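Local coordinates for putative pachytene checkpoint protein 2 (Caenorhabditis elegans, PDB 4XGU), which probably uses ATP hydrolysis, as a AAA+ protein remodeler of the PCH2 family, to support chromosome recombination during meiosis, at residues M336-R340 / I341-I345; K190-A193 / Q194-I198; N147-M150 / S151-A155; Q19-P22 / K23-Q27. All coordinates share one frame; numbering follows the deposited sequence.

Contact 1. Residues M336-R340 / I341-I345; sequences MELAR and IGVVI
I341 lays CG1 against the helix end, 3.3 Å from E337 O, where helix 324-340 stops in a Schellman motif. Its signature is a crossed pair of bonds, both weak here: V343 N reaches L338 O at 2.8 Å, and G342 N reaches A339 O. G342 supplies the positive phi (86°) that turns the chain back, where a CB would press on the preceding carbonyl. V344 N adds a straighter bond to L338 O, coming from above the carbonyl plane. The apolar contact that commonly accompanies the motif is present: L338 CD2 rests on V343 CG1 at 3.9 Å, while L338 CB meets V344 CG2 at 3.6 Å.

With CG1 held between its own N and carbonyl carbon (chi1 47°), I341 turns CG2 over one face of the R340 guanidinium. Cutting the side chain back to alanine would take CG2 from that face, and would probably leave a gap beside V164 of the second subunit. R340 grips E337 side-on in a salt bridge, one nitrogen to each oxygen, and E337 OE2 also accepts from N165 N of that subunit, placing the lid's helix end at a subunit interface. R340 NH2 lies 2.6 Å from E337 OE2, on the syn side of the carboxylate.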
# COMPACT_ATOMS: atom_id res chain seq x y z
N MET B 336 -23.87 -30.13 -40.37
CA MET B 336 -23.49 -30.27 -41.78
C MET B 336 -22.10 -30.88 -41.92
O MET B 336 -21.84 -31.66 -42.84
CB MET B 336 -23.56 -28.92 -42.49
CG MET B 336 -24.97 -28.38 -42.63
SD MET B 336 -26.10 -29.63 -43.26
CE MET B 336 -25.43 -29.91 -44.90
N GLU B 337 -21.21 -30.53 -41.00
CA GLU B 337 -19.86 -31.09 -40.98
C GLU B 337 -19.89 -32.54 -40.52
O GLU B 337 -19.12 -33.37 -41.00
CB GLU B 337 -18.94 -30.26 -40.08
CG GLU B 337 -17.58 -30.89 -39.79
CD GLU B 337 -16.68 -30.95 -41.01
OE1 GLU B 337 -17.04 -30.39 -42.07
OE2 GLU B 337 -15.59 -31.56 -40.91
N LEU B 338 -20.79 -32.83 -39.59
CA LEU B 338 -20.97 -34.20 -39.12
C LEU B 338 -21.52 -35.09 -40.23
O LEU B 338 -21.25 -36.29 -40.27
CB LEU B 338 -21.91 -34.24 -37.91
CG LEU B 338 -21.34 -33.80 -36.56
CD1 LEU B 338 -22.45 -33.77 -35.52
CD2 LEU B 338 -20.22 -34.74 -36.13
N ALA B 339 -22.29 -34.49 -41.13
CA ALA B 339 -22.85 -35.23 -42.26
C ALA B 339 -21.80 -35.45 -43.35
O ALA B 339 -21.85 -36.44 -44.07
CB ALA B 339 -24.05 -34.48 -42.83
N ARG B 340 -20.85 -34.52 -43.45
CA ARG B 340 -19.78 -34.63 -44.43
C ARG B 340 -18.89 -35.84 -44.16
O ARG B 340 -18.49 -36.54 -45.08
CB ARG B 340 -18.94 -33.35 -44.45
CG ARG B 340 -17.84 -33.36 -45.50
CD ARG B 340 -16.95 -32.12 -45.39
NE ARG B 340 -16.16 -32.12 -44.17
CZ ARG B 340 -14.97 -32.70 -44.04
NH1 ARG B 340 -14.43 -33.34 -45.08
NH2 ARG B 340 -14.32 -32.65 -42.89
N ILE B 341 -18.57 -36.07 -42.89
CA ILE B 341 -17.72 -37.19 -42.51
C ILE B 341 -18.52 -38.47 -42.32
O ILE B 341 -17.97 -39.52 -42.01
CB ILE B 341 -16.92 -36.89 -41.24
CG1 ILE B 341 -17.84 -36.31 -40.16
CG2 ILE B 341 -15.79 -35.92 -41.53
CD1 ILE B 341 -17.11 -35.86 -38.92
N GLY B 342 -19.83 -38.37 -42.50
CA GLY B 342 -20.70 -39.54 -42.46
C GLY B 342 -21.16 -39.92 -41.07
O GLY B 342 -21.75 -40.99 -40.88
N VAL B 343 -20.90 -39.06 -40.09
CA VAL B 343 -21.34 -39.31 -38.73
C VAL B 343 -22.86 -39.19 -38.63
O VAL B 343 -23.53 -40.05 -38.06
CB VAL B 343 -20.68 -38.34 -37.73
CG1 VAL B 343 -21.35 -38.44 -36.37
CG2 VAL B 343 -19.19 -38.64 -37.62
N VAL B 344 -23.40 -38.12 -39.21
CA VAL B 344 -24.84 -37.92 -39.28
C VAL B 344 -25.36 -38.24 -40.68
O VAL B 344 -25.17 -37.46 -41.61
CB VAL B 344 -25.23 -36.48 -38.89
CG1 VAL B 344 -26.72 -36.25 -39.14
CG2 VAL B 344 -24.88 -36.21 -37.43
N ILE B 345 -26.02 -39.39 -40.81
CA ILE B 345 -26.60 -39.79 -42.09
C ILE B 345 -28.10 -40.04 -41.94
O ILE B 345 -28.54 -40.70 -41.00
CB ILE B 345 -25.94 -41.07 -42.65
CG1 ILE B 345 -24.45 -40.83 -42.94
CG2 ILE B 345 -26.64 -41.55 -43.91
CD1 ILE B 345 -23.75 -42.04 -43.53
O HOH W 1 -24.96 -37.63 -45.05

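Contact 2. Residues K190-A193 / Q194-I198; sequences KGLA and QHLSI
The hydroxyl of S197 sits beside A193 O but gives its proton to Q194 O, with OG 2.6 Å from that oxygen and above its carbonyl plane. This occurs on helix 185-199, which follows the P-loop of the AAA+ core, the loop predicted to bind ATP. Serine suits a buried helical site because its hydroxyl can be spent on the backbone one turn back. OG lies between the S197 backbone N and carbonyl carbon (chi1 64°), which turns it toward the preceding turn. The main chain runs regularly beneath it: S197 N bonds to A193 O, L196 N to L192 O (3.0 Å), H195 N to G191 O, and Q194 N to K190 O.

H195 leans over the helix so that CD2 comes within 3.4 Å of G191 O, obliquely to the ring. Its ND1 bonds to E14 OE2 of the N-terminal domain, a carboxylate likely to favour the protonated imidazole, and W136 meets the ring edge-to-face. Q194 sends NE2 to C129 O, so its amide is satisfied although buried.

Leucines suit the face turned to helix 145-161, where L192 and L196 press on V153. With CG anti to its own N (chi1 171°), L192 brings CD1 toward the next turn, where the two branches cross at an angle: L196 CG approaches L192 O at 3.3 Å, and L192 CD1 touches L196 CD1 at 3.9 Å.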
# COMPACT_ATOMS: atom_id res chain seq x y z
N LYS B 190 -5.72 -14.53 -36.06
CA LYS B 190 -5.03 -15.49 -36.90
C LYS B 190 -5.50 -15.34 -38.35
O LYS B 190 -4.69 -15.13 -39.25
CB LYS B 190 -5.27 -16.92 -36.42
CG LYS B 190 -4.96 -17.19 -34.96
CD LYS B 190 -3.47 -17.34 -34.71
CE LYS B 190 -3.20 -18.20 -33.48
NZ LYS B 190 -3.71 -19.59 -33.64
N GLY B 191 -6.81 -15.45 -38.55
CA GLY B 191 -7.39 -15.41 -39.88
C GLY B 191 -7.17 -14.09 -40.58
O GLY B 191 -6.96 -14.04 -41.79
N LEU B 192 -7.21 -13.01 -39.80
CA LEU B 192 -7.01 -11.67 -40.33
C LEU B 192 -5.61 -11.51 -40.91
O LEU B 192 -5.43 -11.01 -42.02
CB LEU B 192 -7.24 -10.62 -39.24
CG LEU B 192 -6.86 -9.19 -39.59
CD1 LEU B 192 -7.70 -8.68 -40.75
CD2 LEU B 192 -7.04 -8.31 -38.37
N ALA B 193 -4.61 -11.95 -40.16
CA ALA B 193 -3.23 -11.94 -40.61
C ALA B 193 -3.03 -12.87 -41.80
O ALA B 193 -2.20 -12.61 -42.67
CB ALA B 193 -2.29 -12.31 -39.47
N GLN B 194 -3.78 -13.97 -41.83
CA GLN B 194 -3.70 -14.92 -42.94
C GLN B 194 -4.10 -14.25 -44.25
O GLN B 194 -3.42 -14.40 -45.27
CB GLN B 194 -4.58 -16.14 -42.67
CG GLN B 194 -4.51 -17.23 -43.74
CD GLN B 194 -3.35 -18.19 -43.54
OE1 GLN B 194 -2.45 -17.94 -42.73
NE2 GLN B 194 -3.36 -19.29 -44.27
N HIS B 195 -5.21 -13.52 -44.21
CA HIS B 195 -5.71 -12.85 -45.40
C HIS B 195 -4.80 -11.70 -45.81
O HIS B 195 -4.46 -11.55 -46.99
CB HIS B 195 -7.14 -12.35 -45.18
CG HIS B 195 -8.19 -13.40 -45.39
ND1 HIS B 195 -8.49 -13.91 -46.63
CD2 HIS B 195 -9.00 -14.03 -44.51
CE1 HIS B 195 -9.45 -14.81 -46.51
NE2 HIS B 195 -9.78 -14.91 -45.24
N LEU B 196 -4.40 -10.88 -44.84
CA LEU B 196 -3.57 -9.72 -45.12
C LEU B 196 -2.25 -10.11 -45.77
O LEU B 196 -1.77 -9.42 -46.67
CB LEU B 196 -3.31 -8.93 -43.84
CG LEU B 196 -4.50 -8.13 -43.32
CD1 LEU B 196 -4.16 -7.49 -41.99
CD2 LEU B 196 -4.91 -7.06 -44.33
N SER B 197 -1.66 -11.21 -45.31
CA SER B 197 -0.40 -11.70 -45.88
C SER B 197 -0.56 -12.04 -47.36
O SER B 197 0.37 -11.85 -48.15
CB SER B 197 0.09 -12.92 -45.11
OG SER B 197 -0.82 -14.00 -45.26
N ILE B 198 -1.73 -12.53 -47.74
CA ILE B 198 -2.02 -12.85 -49.13
C ILE B 198 -2.40 -11.59 -49.91
O ILE B 198 -1.94 -11.37 -51.03
CB ILE B 198 -3.14 -13.89 -49.26
CG1 ILE B 198 -2.72 -15.21 -48.61
CG2 ILE B 198 -3.51 -14.12 -50.71
CD1 ILE B 198 -3.84 -16.20 -48.47

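Contact 3. Residues N147-M150 / S151-A155; sequences NEVM and SYVAA
V149 and V153 lie side by side one turn apart, pointing the same way, with V149 CG1 4.0 Å from V153 CG2. The second branch also rides over the backbone, V153 CG2 coming to 3.2 Å from V149 O. Valines suit this strip, short and branched: V149 turns CG1 toward L192 of the helix after the P-loop.

S151 points to another side of the helix. Its OG stands between its own N and carbonyl carbon (chi1 67°), which brings it over the previous turn to N147 O at 3.1 Å. S151 N bonds to the same oxygen at 3.0 Å, from the opposite face of its plane. This is the familiar i to i-4 serine bond of helices, here on helix 145-161, which packs against helix 185-199 of the AAA+ core. A valine in place of the serine has no hydroxyl to give, and N147 O would probably be left to the backbone amide alone.

Y152 sends its ring away from the preceding turn, anti to the backbone N (chi1 -168°), toward I315 of the same chain and toward T392 of the third subunit. E148 pairs with K317. M150 bends at chi2 to bring its flexible chain against H195.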
# COMPACT_ATOMS: atom_id res chain seq x y z
N ASN B 147 -16.27 -8.14 -41.48
CA ASN B 147 -16.06 -7.15 -42.53
C ASN B 147 -15.45 -5.86 -41.99
O ASN B 147 -14.58 -5.27 -42.62
CB ASN B 147 -17.37 -6.84 -43.25
CG ASN B 147 -17.65 -7.80 -44.38
OD1 ASN B 147 -16.73 -8.36 -44.98
ND2 ASN B 147 -18.93 -8.00 -44.69
N GLU B 148 -15.91 -5.44 -40.81
CA GLU B 148 -15.46 -4.17 -40.24
C GLU B 148 -13.98 -4.21 -39.88
O GLU B 148 -13.23 -3.30 -40.21
CB GLU B 148 -16.30 -3.82 -39.01
CG GLU B 148 -17.78 -3.63 -39.29
CD GLU B 148 -18.58 -3.31 -38.04
OE1 GLU B 148 -19.82 -3.41 -38.09
OE2 GLU B 148 -17.96 -2.96 -37.01
N VAL B 149 -13.58 -5.28 -39.20
CA VAL B 149 -12.18 -5.46 -38.80
C VAL B 149 -11.28 -5.63 -40.02
O VAL B 149 -10.23 -4.98 -40.13
CB VAL B 149 -12.02 -6.68 -37.88
CG1 VAL B 149 -10.54 -6.97 -37.64
CG2 VAL B 149 -12.74 -6.44 -36.56
N MET B 150 -11.70 -6.49 -40.94
CA MET B 150 -10.96 -6.76 -42.17
C MET B 150 -10.64 -5.48 -42.96
O MET B 150 -9.48 -5.22 -43.28
CB MET B 150 -11.75 -7.73 -43.05
CG MET B 150 -11.10 -8.07 -44.38
SD MET B 150 -9.57 -9.00 -44.19
CE MET B 150 -9.28 -9.51 -45.88
N SER B 151 -11.67 -4.70 -43.26
CA SER B 151 -11.49 -3.51 -44.09
C SER B 151 -10.66 -2.43 -43.39
O SER B 151 -9.84 -1.77 -44.02
CB SER B 151 -12.84 -2.93 -44.51
OG SER B 151 -13.55 -2.42 -43.39
N TYR B 152 -10.88 -2.27 -42.09
CA TYR B 152 -10.19 -1.24 -41.32
C TYR B 152 -8.70 -1.54 -41.20
O TYR B 152 -7.86 -0.67 -41.43
CB TYR B 152 -10.80 -1.10 -39.93
CG TYR B 152 -10.35 0.13 -39.17
CD1 TYR B 152 -9.23 0.09 -38.35
CD2 TYR B 152 -11.05 1.32 -39.26
CE1 TYR B 152 -8.82 1.21 -37.65
CE2 TYR B 152 -10.65 2.44 -38.56
CZ TYR B 152 -9.53 2.38 -37.76
OH TYR B 152 -9.13 3.50 -37.06
N VAL B 153 -8.38 -2.78 -40.83
CA VAL B 153 -6.99 -3.16 -40.62
C VAL B 153 -6.23 -3.16 -41.95
O VAL B 153 -5.05 -2.83 -42.00
CB VAL B 153 -6.89 -4.53 -39.94
CG1 VAL B 153 -5.45 -4.97 -39.83
CG2 VAL B 153 -7.51 -4.47 -38.55
N ALA B 154 -6.93 -3.52 -43.02
CA ALA B 154 -6.37 -3.45 -44.36
C ALA B 154 -5.97 -2.02 -44.70
O ALA B 154 -4.94 -1.78 -45.34
CB ALA B 154 -7.36 -3.97 -45.39
N ALA B 155 -6.78 -1.07 -44.25
CA ALA B 155 -6.50 0.34 -44.48
C ALA B 155 -5.25 0.76 -43.72
O ALA B 155 -4.40 1.49 -44.25
CB ALA B 155 -7.69 1.19 -44.07

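Contact 4. Residues Q19-P22 / K23-Q27; sequences QKFP and KSTVQ
T25 reaches back to P22 with its hydroxyl: OG1 donates to P22 O at 2.9 Å, tilted 23° from the carbonyl plane. T25 N adds a weak bond to the same oxygen, so P22 to T25 form a type I beta turn, with K23 and S24 at its corners in helical conformation, and V26 N continues the winding with a bond to K23 O. The turn lies in the Pch2 N-terminal domain, between strand 12-16 and helix 30-41.

The threonine conformation makes this possible. OG1 sits between its own N and carbonyl carbon (chi1 63°), facing P22, while CG2 falls beside the backbone N. Both branches are then used, OG1 lying 3.3 Å from P22 CG and CG2 3.7 Å from the same atom. Proline fits the first position of the turn because its ring fixes phi and has no N-H to satisfy, and the ring, puckered C-gamma endo, presents CG to both threonine branches.

F21 holds CG anti to its N (chi1 -159°), which swings the ring alongside T25 and V26. Its CE1 comes 3.4 Å from T25 OG1 and 3.6 Å from V26 CG2, the ring and valine crossing at about a right angle. V26 CG2 also lies 3.7 Å from P22 O, and the valine packs on I17. K99 NZ bonds to the carbonyls of Q19 and F21 just upstream.

One carbonyl thus takes a firm hydroxyl bond and a weak amide bond from a single threonine, with carbon of F21, P22 and V26 lying close around it, which probably helps this surface turn keep its shape without regular helical bonding.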
# COMPACT_ATOMS: atom_id res chain seq x y z
N GLN B 19 2.09 -26.69 -54.65
CA GLN B 19 3.52 -26.44 -54.45
C GLN B 19 4.26 -26.79 -55.73
O GLN B 19 5.17 -26.07 -56.14
CB GLN B 19 4.07 -27.25 -53.27
CG GLN B 19 3.71 -26.70 -51.89
CD GLN B 19 2.30 -27.05 -51.46
OE1 GLN B 19 1.64 -27.90 -52.07
NE2 GLN B 19 1.82 -26.40 -50.41
N LYS B 20 3.87 -27.90 -56.36
CA LYS B 20 4.49 -28.35 -57.60
C LYS B 20 4.28 -27.35 -58.73
O LYS B 20 5.04 -27.32 -59.69
CB LYS B 20 3.96 -29.73 -58.01
CG LYS B 20 4.54 -30.88 -57.19
CD LYS B 20 4.74 -32.13 -58.03
CE LYS B 20 3.62 -33.14 -57.82
NZ LYS B 20 3.77 -34.33 -58.71
N PHE B 21 3.24 -26.53 -58.60
CA PHE B 21 3.03 -25.42 -59.53
C PHE B 21 4.15 -24.40 -59.33
O PHE B 21 4.29 -23.83 -58.25
CB PHE B 21 1.66 -24.77 -59.31
CG PHE B 21 1.16 -23.99 -60.50
CD1 PHE B 21 1.82 -22.84 -60.93
CD2 PHE B 21 0.01 -24.38 -61.16
CE1 PHE B 21 1.36 -22.13 -62.01
CE2 PHE B 21 -0.46 -23.67 -62.25
CZ PHE B 21 0.21 -22.54 -62.67
N PRO B 22 4.95 -24.17 -60.39
CA PRO B 22 6.04 -23.18 -60.34
C PRO B 22 5.52 -21.75 -60.33
O PRO B 22 4.70 -21.40 -61.18
CB PRO B 22 6.83 -23.47 -61.61
CG PRO B 22 5.83 -24.04 -62.55
CD PRO B 22 4.86 -24.82 -61.70
N LYS B 23 5.99 -20.94 -59.39
CA LYS B 23 5.50 -19.57 -59.25
C LYS B 23 5.92 -18.70 -60.43
O LYS B 23 5.28 -17.69 -60.73
CB LYS B 23 5.99 -18.95 -57.94
CG LYS B 23 5.28 -17.66 -57.57
CD LYS B 23 6.20 -16.70 -56.84
CE LYS B 23 6.66 -17.26 -55.50
NZ LYS B 23 7.45 -16.25 -54.73
N SER B 24 7.01 -19.09 -61.09
CA SER B 24 7.53 -18.33 -62.22
C SER B 24 6.56 -18.30 -63.40
O SER B 24 6.46 -17.29 -64.10
CB SER B 24 8.87 -18.91 -62.67
OG SER B 24 8.74 -20.28 -63.00
N THR B 25 5.84 -19.40 -63.59
CA THR B 25 4.92 -19.52 -64.72
C THR B 25 3.57 -18.88 -64.45
O THR B 25 2.76 -18.72 -65.37
CB THR B 25 4.69 -21.00 -65.08
OG1 THR B 25 4.05 -21.67 -63.98
CG2 THR B 25 6.00 -21.69 -65.39
N VAL B 26 3.32 -18.51 -63.20
CA VAL B 26 2.04 -17.94 -62.80
C VAL B 26 1.72 -16.66 -63.57
O VAL B 26 0.63 -16.52 -64.12
CB VAL B 26 2.00 -17.63 -61.29
CG1 VAL B 26 0.76 -16.84 -60.94
CG2 VAL B 26 2.07 -18.93 -60.49
N GLN B 27 2.68 -15.75 -63.62
CA GLN B 27 2.50 -14.49 -64.34
C GLN B 27 2.32 -14.73 -65.83
O GLN B 27 1.66 -13.95 -66.51
CB GLN B 27 3.69 -13.56 -64.09
CG GLN B 27 3.67 -12.86 -62.74
CD GLN B 27 2.53 -11.87 -62.62
OE1 GLN B 27 2.23 -11.13 -63.57
NE2 GLN B 27 1.88 -11.84 -61.47

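In the fold
From the N terminus the order is contact 4, contact 3, contact 2, contact 1. All are local and in series, so none nests in or crosses another. Contact 4 turns the loop between strand 12-16 and helix 30-41 in the N-terminal domain. Contacts 3 and 2 lie along helices 145-161 and 185-199, and close no loop; their centres are 11 Å apart and their side chains pack, L196 CD1 meeting V153 CG1 at 3.6 Å. Strand 174-178 and the P-loop separate these helices in the chain. Contact 1 ends helix 324-340 in the lid, about 17 Å from contact 2 between nearest atoms, and with contact 3 faces neighbouring subunits.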